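Local coordinates for protein putative secreted lipase (Streptomyces sp. W007, PDB 5H6B) that probably hydrolyses the ester bonds of triacylglycerols as a thermostable secreted lipase of the alpha/beta-hydrolase superfamily, at residues P29-L34 with P101-V106; Y20-S25 with G57-S62. All coordinates share one frame; numbering follows the deposited sequence.

From the N terminus, the chain leaves edge strand 16-17, passes through the loop 20-25 and re-enters the sheet as strand 32-35. Contact 2 closes a loop holding strand 32-35 and helix 49-54, when 57-62 returns alongside the loop 20-25 and Cys59 bonds to Cys22. Contact 1 closes a longer one, holding helix 49-54, strand 59-63 and helix 80-98, when 101-106 lines up beside 29-34. The segments alternate along the chain, so the two contacts cross. They meet in the sheet, where strand 32-35 lies between 59-63 and 103-108: Val32 O and Phe61 N, 2.7 Å apart, probably form a hydrogen bond. Together they tie the N-terminal loop to the sheet interior.

Contact 1 (P29-L34 with P101-V106); sequences PRPVVL and PKADLV
The guanidinium of Arg30 meets the carboxylate of Asp104 at its edge, with Asp104 CG in its plane. Arg30 NE donates a nearly straight hydrogen bond (N-H...O 169°) to Asp104 OD2 at 3.1 Å, part of a salt bridge. The two planes are turned 69° apart, and NE reaches OD2 from above the carboxylate plane. A bend at chi3 (-68°) turns NE back to the CB side of the chain instead of extending it. Arg30 CG lies 3.2 Å from Lys102 O. The other carboxylate oxygen, OD1, is held by ND2 of Asn129 on the next strand, so each oxygen of this buried acid has its own partner, and the arginine probably favours its charged form.

Beyond this pair the backbones run parallel. Asp104 N donates to Pro31 O at 3.0 Å, Val33 N to Asp104 O at 2.8 Å, and Val106 N to Val33 O, also at 2.8 Å. CA-H...O contacts from Val32 to Asp104 O and from Leu34 to Val106 O supplement these bonds. Val32, Leu34, Asp104 and Val106 share one face of the sheet. There Leu34 CD2 lies against Val106 CB at 3.7 Å, the two side chains side by side and pointing the same way, while CG1 of Val32 meets CG2 of Val106. Helices 49-54 and 240-250 cover this face. On the reverse face Val33 CB packs against Leu105 CD1 at 4.0 Å, and Leu105 leans on strand 128-134.

Strands 32-35 and 103-108 are thus adjacent parallel strands in the central sheet of an alpha/beta-hydrolase fold, and Val106 leads into the Gly107-Ser109-Gly111 pattern, consistent with the nucleophile elbow of this family.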
ATOM      1  N   PRO A  29      11.994  -1.027 -15.489  1.00 55.22           N
ATOM      2  CA  PRO A  29      12.897   0.094 -15.235  1.00 55.46           C
ATOM      3  C   PRO A  29      12.603   0.912 -13.984  1.00 53.62           C
ATOM      4  O   PRO A  29      13.383   1.807 -13.649  1.00 52.99           O
ATOM      5  CB  PRO A  29      12.728   0.954 -16.490  1.00 54.82           C
ATOM      6  CG  PRO A  29      11.331   0.695 -16.927  1.00 55.94           C
ATOM      7  CD  PRO A  29      11.076  -0.744 -16.613  1.00 57.19           C
ATOM      8  N   ARG A  30      11.495   0.640 -13.303  1.00 55.79           N
ATOM      9  CA  ARG A  30      11.199   1.341 -12.065  1.00 53.14           C
ATOM     10  C   ARG A  30      11.275   0.376 -10.892  1.00 49.02           C
ATOM     11  O   ARG A  30      10.720  -0.722 -10.955  1.00 47.42           O
ATOM     12  CB  ARG A  30       9.839   2.032 -12.144  1.00 52.82           C
ATOM     13  CG  ARG A  30       9.836   3.217 -13.110  1.00 52.67           C
ATOM     14  CD  ARG A  30       8.478   3.899 -13.166  1.00 53.08           C
ATOM     15  NE  ARG A  30       7.520   3.002 -13.796  1.00 51.57           N
ATOM     16  CZ  ARG A  30       7.306   2.901 -15.107  1.00 55.93           C
ATOM     17  NH1 ARG A  30       7.960   3.674 -15.980  1.00 59.53           N
ATOM     18  NH2 ARG A  30       6.415   2.023 -15.558  1.00 51.60           N
ATOM     19  N   PRO A  31      11.971   0.788  -9.819  1.00 48.52           N
ATOM     20  CA  PRO A  31      11.959  -0.007  -8.606  1.00 49.15           C
ATOM     21  C   PRO A  31      10.601   0.122  -7.897  1.00 49.99           C
ATOM     22  O   PRO A  31       9.914   1.151  -8.031  1.00 48.62           O
ATOM     23  CB  PRO A  31      13.052   0.643  -7.773  1.00 48.80           C
ATOM     24  CG  PRO A  31      12.938   2.092  -8.121  1.00 48.05           C
ATOM     25  CD  PRO A  31      12.533   2.133  -9.574  1.00 46.49           C
ATOM     26  N   VAL A  32      10.236  -0.917  -7.153  1.00 48.73           N
ATOM     27  CA  VAL A  32       8.968  -0.970  -6.443  1.00 46.90           C
ATOM     28  C   VAL A  32       9.215  -0.688  -4.968  1.00 44.28           C
ATOM     29  O   VAL A  32      10.115  -1.283  -4.371  1.00 44.60           O
ATOM     30  CB  VAL A  32       8.293  -2.343  -6.613  1.00 47.40           C
ATOM     31  CG1 VAL A  32       6.955  -2.377  -5.874  1.00 48.69           C
ATOM     32  CG2 VAL A  32       8.092  -2.640  -8.095  1.00 47.63           C
ATOM     33  N   VAL A  33       8.433   0.238  -4.408  1.00 41.54           N
ATOM     34  CA  VAL A  33       8.397   0.505  -2.973  1.00 40.50           C
ATOM     35  C   VAL A  33       7.087  -0.041  -2.367  1.00 40.43           C
ATOM     36  O   VAL A  33       5.991   0.333  -2.795  1.00 39.84           O
ATOM     37  CB  VAL A  33       8.589   2.007  -2.662  1.00 40.82           C
ATOM     38  CG1 VAL A  33       8.418   2.299  -1.175  1.00 41.02           C
ATOM     39  CG2 VAL A  33       9.971   2.474  -3.119  1.00 42.56           C
ATOM     40  N   LEU A  34       7.232  -0.919  -1.371  1.00 37.99           N
ATOM     41  CA  LEU A  34       6.133  -1.530  -0.657  1.00 36.70           C
ATOM     42  C   LEU A  34       5.886  -0.799   0.666  1.00 38.28           C
ATOM     43  O   LEU A  34       6.832  -0.501   1.398  1.00 36.41           O
ATOM     44  CB  LEU A  34       6.442  -2.992  -0.387  1.00 37.46           C
ATOM     45  CG  LEU A  34       6.776  -3.884  -1.587  1.00 35.45           C
ATOM     46  CD1 LEU A  34       6.937  -5.326  -1.122  1.00 33.99           C
ATOM     47  CD2 LEU A  34       5.729  -3.796  -2.682  1.00 34.90           C
ATOM     48  N   PRO A 101      14.333   7.482 -12.548  1.00 51.82           N
ATOM     49  CA  PRO A 101      13.632   8.761 -12.392  1.00 52.37           C
ATOM     50  C   PRO A 101      12.382   8.681 -11.497  1.00 54.01           C
ATOM     51  O   PRO A 101      11.996   9.674 -10.877  1.00 53.79           O
ATOM     52  CB  PRO A 101      13.243   9.125 -13.837  1.00 49.02           C
ATOM     53  CG  PRO A 101      13.163   7.831 -14.559  1.00 49.79           C
ATOM     54  CD  PRO A 101      14.143   6.902 -13.897  1.00 51.24           C
ATOM     55  N   LYS A 102      11.728   7.523 -11.478  1.00 54.44           N
ATOM     56  CA  LYS A 102      10.502   7.337 -10.714  1.00 55.64           C
ATOM     57  C   LYS A 102      10.415   5.930 -10.123  1.00 52.76           C
ATOM     58  O   LYS A 102      10.974   4.967 -10.659  1.00 51.51           O
ATOM     59  CB  LYS A 102       9.278   7.603 -11.602  1.00 56.73           C
ATOM     60  CG  LYS A 102       9.126   9.047 -12.065  1.00 58.19           C
ATOM     61  CD  LYS A 102       7.962   9.197 -13.028  1.00 58.44           C
ATOM     62  CE  LYS A 102       7.474  10.632 -13.100  1.00 59.20           C
ATOM     63  NZ  LYS A 102       6.510  10.792 -14.210  1.00 60.89           N
ATOM     64  N   ALA A 103       9.698   5.840  -9.013  1.00 49.62           N
ATOM     65  CA  ALA A 103       9.378   4.573  -8.373  1.00 49.91           C
ATOM     66  C   ALA A 103       7.907   4.238  -8.599  1.00 49.62           C
ATOM     67  O   ALA A 103       7.092   5.138  -8.812  1.00 50.42           O
ATOM     68  CB  ALA A 103       9.660   4.686  -6.888  1.00 49.78           C
ATOM     69  N   ASP A 104       7.575   2.947  -8.585  1.00 46.84           N
ATOM     70  CA  ASP A 104       6.180   2.510  -8.442  1.00 44.00           C
ATOM     71  C   ASP A 104       5.930   2.125  -6.974  1.00 44.35           C
ATOM     72  O   ASP A 104       6.798   1.536  -6.336  1.00 41.93           O
ATOM     73  CB  ASP A 104       5.866   1.355  -9.391  1.00 43.98           C
ATOM     74  CG  ASP A 104       5.772   1.805 -10.854  1.00 47.12           C
ATOM     75  OD1 ASP A 104       5.277   2.921 -11.129  1.00 46.38           O
ATOM     76  OD2 ASP A 104       6.189   1.047 -11.749  1.00 48.72           O
ATOM     77  N   LEU A 105       4.760   2.491  -6.446  1.00 44.89           N
ATOM     78  CA  LEU A 105       4.396   2.255  -5.046  1.00 44.23           C
ATOM     79  C   LEU A 105       3.281   1.229  -4.947  1.00 42.19           C
ATOM     80  O   LEU A 105       2.290   1.328  -5.668  1.00 38.81           O
ATOM     81  CB  LEU A 105       3.957   3.563  -4.373  1.00 46.27           C
ATOM     82  CG  LEU A 105       5.069   4.355  -3.685  1.00 49.86           C
ATOM     83  CD1 LEU A 105       6.231   4.611  -4.621  1.00 53.44           C
ATOM     84  CD2 LEU A 105       4.534   5.667  -3.140  1.00 53.51           C
ATOM     85  N   VAL A 106       3.463   0.236  -4.072  1.00 40.38           N
ATOM     86  CA  VAL A 106       2.407  -0.700  -3.719  1.00 37.16           C
ATOM     87  C   VAL A 106       2.200  -0.635  -2.211  1.00 37.43           C
ATOM     88  O   VAL A 106       3.149  -0.787  -1.449  1.00 34.77           O
ATOM     89  CB  VAL A 106       2.717  -2.152  -4.131  1.00 35.75           C
ATOM     90  CG1 VAL A 106       1.523  -3.045  -3.792  1.00 34.03           C
ATOM     91  CG2 VAL A 106       3.038  -2.242  -5.621  1.00 38.61           C
TER

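Contact 2 (Y20-S25 with G57-S62)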
ATOM      1  N   TYR A  20      20.248  -2.454  -2.092  1.00 52.16           N
ATOM      2  CA  TYR A  20      20.556  -1.123  -2.641  1.00 54.57           C
ATOM      3  C   TYR A  20      21.628  -1.070  -3.747  1.00 54.95           C
ATOM      4  O   TYR A  20      21.927   0.005  -4.243  1.00 57.69           O
ATOM      5  CB  TYR A  20      20.886  -0.148  -1.501  1.00 53.76           C
ATOM      6  CG  TYR A  20      19.648   0.165  -0.683  1.00 56.36           C
ATOM      7  CD1 TYR A  20      19.250  -0.656   0.390  1.00 55.99           C
ATOM      8  CD2 TYR A  20      18.839   1.257  -1.012  1.00 57.91           C
ATOM      9  CE1 TYR A  20      18.101  -0.376   1.120  1.00 57.05           C
ATOM     10  CE2 TYR A  20      17.684   1.544  -0.291  1.00 59.74           C
ATOM     11  CZ  TYR A  20      17.319   0.732   0.771  1.00 58.47           C
ATOM     12  OH  TYR A  20      16.171   1.033   1.461  1.00 60.30           O
ATOM     13  N   SER A  21      22.194  -2.213  -4.131  1.00 57.79           N
ATOM     14  CA  SER A  21      23.003  -2.311  -5.345  1.00 59.67           C
ATOM     15  C   SER A  21      22.148  -2.713  -6.565  1.00 59.79           C
ATOM     16  O   SER A  21      22.670  -2.786  -7.679  1.00 61.58           O
ATOM     17  CB  SER A  21      24.151  -3.302  -5.138  1.00 58.56           C
ATOM     18  OG  SER A  21      23.692  -4.643  -5.249  1.00 63.41           O
ATOM     19  N   CYS A  22      20.848  -2.952  -6.361  1.00 57.06           N
ATOM     20  CA  CYS A  22      19.941  -3.331  -7.448  1.00 58.91           C
ATOM     21  C   CYS A  22      19.782  -2.184  -8.450  1.00 56.97           C
ATOM     22  O   CYS A  22      19.714  -1.003  -8.064  1.00 52.47           O
ATOM     23  CB  CYS A  22      18.557  -3.765  -6.918  1.00 60.29           C
ATOM     24  SG  CYS A  22      17.622  -4.848  -8.030  1.00 62.89           S
ATOM     25  N   LYS A  23      19.766  -2.560  -9.731  1.00 54.69           N
ATOM     26  CA  LYS A  23      19.633  -1.633 -10.857  1.00 57.11           C
ATOM     27  C   LYS A  23      18.485  -2.141 -11.736  1.00 51.00           C
ATOM     28  O   LYS A  23      18.600  -3.220 -12.334  1.00 50.68           O
ATOM     29  CB  LYS A  23      20.944  -1.535 -11.665  1.00 59.87           C
ATOM     30  CG  LYS A  23      21.747  -0.260 -11.411  1.00 63.34           C
ATOM     31  CD  LYS A  23      22.513  -0.288 -10.092  1.00 62.77           C
ATOM     32  CE  LYS A  23      22.823   1.122  -9.612  1.00 63.54           C
ATOM     33  NZ  LYS A  23      23.586   1.116  -8.330  1.00 63.46           N
ATOM     34  N   PRO A  24      17.364  -1.389 -11.781  1.00 49.02           N
ATOM     35  CA  PRO A  24      16.189  -1.802 -12.553  1.00 50.46           C
ATOM     36  C   PRO A  24      16.532  -2.110 -14.008  1.00 52.66           C
ATOM     37  O   PRO A  24      17.198  -1.306 -14.657  1.00 55.50           O
ATOM     38  CB  PRO A  24      15.269  -0.577 -12.479  1.00 51.60           C
ATOM     39  CG  PRO A  24      15.656   0.126 -11.242  1.00 51.85           C
ATOM     40  CD  PRO A  24      17.112  -0.149 -11.017  1.00 50.73           C
ATOM     41  N   SER A  25      16.077  -3.256 -14.503  1.00 53.08           N
ATOM     42  CA  SER A  25      16.329  -3.655 -15.877  1.00 51.70           C
ATOM     43  C   SER A  25      15.484  -2.831 -16.852  1.00 55.94           C
ATOM     44  O   SER A  25      14.710  -1.953 -16.451  1.00 49.09           O
ATOM     45  CB  SER A  25      16.023  -5.126 -16.043  1.00 49.47           C
ATOM     46  OG  SER A  25      14.634  -5.309 -15.984  1.00 53.44           O
ATOM     47  N   GLY A  57      11.404 -10.142 -11.722  1.00 53.38           N
ATOM     48  CA  GLY A  57      12.520  -9.299 -12.154  1.00 52.90           C
ATOM     49  C   GLY A  57      12.547  -7.855 -11.691  1.00 49.72           C
ATOM     50  O   GLY A  57      13.233  -7.044 -12.291  1.00 50.57           O
ATOM     51  N   TYR A  58      11.816  -7.531 -10.627  1.00 48.44           N
ATOM     52  CA  TYR A  58      11.807  -6.173 -10.077  1.00 45.30           C
ATOM     53  C   TYR A  58      12.861  -6.020  -8.986  1.00 45.69           C
ATOM     54  O   TYR A  58      13.139  -6.974  -8.240  1.00 46.60           O
ATOM     55  CB  TYR A  58      10.429  -5.833  -9.477  1.00 43.63           C
ATOM     56  CG  TYR A  58       9.294  -5.742 -10.486  1.00 40.70           C
ATOM     57  CD1 TYR A  58       8.593  -6.883 -10.883  1.00 39.24           C
ATOM     58  CD2 TYR A  58       8.915  -4.515 -11.034  1.00 38.72           C
ATOM     59  CE1 TYR A  58       7.556  -6.809 -11.796  1.00 37.79           C
ATOM     60  CE2 TYR A  58       7.881  -4.434 -11.962  1.00 37.74           C
ATOM     61  CZ  TYR A  58       7.204  -5.580 -12.328  1.00 38.28           C
ATOM     62  OH  TYR A  58       6.180  -5.516 -13.229  1.00 40.38           O
ATOM     63  N   CYS A  59      13.432  -4.820  -8.909  1.00 45.97           N
ATOM     64  CA  CYS A  59      14.129  -4.321  -7.718  1.00 50.20           C
ATOM     65  C   CYS A  59      13.069  -3.814  -6.733  1.00 49.73           C
ATOM     66  O   CYS A  59      12.372  -2.832  -7.032  1.00 48.99           O
ATOM     67  CB  CYS A  59      15.068  -3.161  -8.086  1.00 54.54           C
ATOM     68  SG  CYS A  59      16.428  -3.617  -9.193  1.00 59.52           S
ATOM     69  N   VAL A  60      12.940  -4.480  -5.582  1.00 46.17           N
ATOM     70  CA  VAL A  60      11.861  -4.209  -4.612  1.00 43.10           C
ATOM     71  C   VAL A  60      12.468  -3.611  -3.334  1.00 41.34           C
ATOM     72  O   VAL A  60      13.559  -3.985  -2.919  1.00 42.77           O
ATOM     73  CB  VAL A  60      11.063  -5.500  -4.301  1.00 41.87           C
ATOM     74  CG1 VAL A  60       9.920  -5.231  -3.325  1.00 42.65           C
ATOM     75  CG2 VAL A  60      10.540  -6.121  -5.587  1.00 41.20           C
ATOM     76  N   PHE A  61      11.775  -2.649  -2.747  1.00 38.56           N
ATOM     77  CA  PHE A  61      12.193  -2.005  -1.506  1.00 39.52           C
ATOM     78  C   PHE A  61      10.976  -1.862  -0.611  1.00 39.61           C
ATOM     79  O   PHE A  61       9.861  -1.694  -1.119  1.00 38.25           O
ATOM     80  CB  PHE A  61      12.790  -0.628  -1.784  1.00 43.34           C
ATOM     81  CG  PHE A  61      14.071  -0.681  -2.559  1.00 47.43           C
ATOM     82  CD1 PHE A  61      14.055  -0.774  -3.950  1.00 48.21           C
ATOM     83  CD2 PHE A  61      15.306  -0.669  -1.896  1.00 48.16           C
ATOM     84  CE1 PHE A  61      15.237  -0.850  -4.665  1.00 49.16           C
ATOM     85  CE2 PHE A  61      16.487  -0.743  -2.612  1.00 48.28           C
ATOM     86  CZ  PHE A  61      16.452  -0.830  -3.996  1.00 49.16           C
ATOM     87  N   SER A  62      11.177  -1.956   0.703  1.00 39.16           N
ATOM     88  CA  SER A  62      10.076  -1.831   1.665  1.00 38.01           C
ATOM     89  C   SER A  62      10.534  -1.057   2.880  1.00 39.62           C
ATOM     90  O   SER A  62      11.606  -1.325   3.397  1.00 42.21           O
ATOM     91  CB  SER A  62       9.598  -3.213   2.081  1.00 38.47           C
ATOM     92  OG  SER A  62      10.621  -3.914   2.772  1.00 37.27           O
TER
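The irregular segment 20-25 runs roughly antiparallel to 57-62, and the nearest CA atoms, those of Pro24 and Cys59, are 5.8 Å apart. A disulfide, Cys22-Cys59, staples this N-terminal loop to strand 59-63 of the alpha/beta-hydrolase sheet. Cys22 SG and Cys59 SG are 2.1 Å apart with a C-S-S-C torsion of -77°. Cys22 SG stands anti to its backbone N (chi1 -157°), whereas Cys59 SG lies beside its own; both CB atoms point toward the opposite segment. Cys59 SG also lies against the backbone that follows Cys22, 3.5 Å from Lys23 N and 4.0 Å from Pro24 CD.

Just before the strand, Gly57 has positive phi and is the C-prime residue of a Schellman motif, in which Tyr58 N bonds to Leu53 O and Gly57 N to Val54 O, ending helix 49-54.

Further along the strand Phe61 turns toward the loop and meets Tyr20. Their rings are inclined at 57°, with centroids 4.8 Å apart, an oblique pairing. Phe90 of helix 80-98 touches both rings, and Val94 of that helix also packs on Phe61. Phe61 CE2 lies over one face of the tyrosine ring, offset toward its rim, and comes within 3.5 Å of Tyr20 CE2.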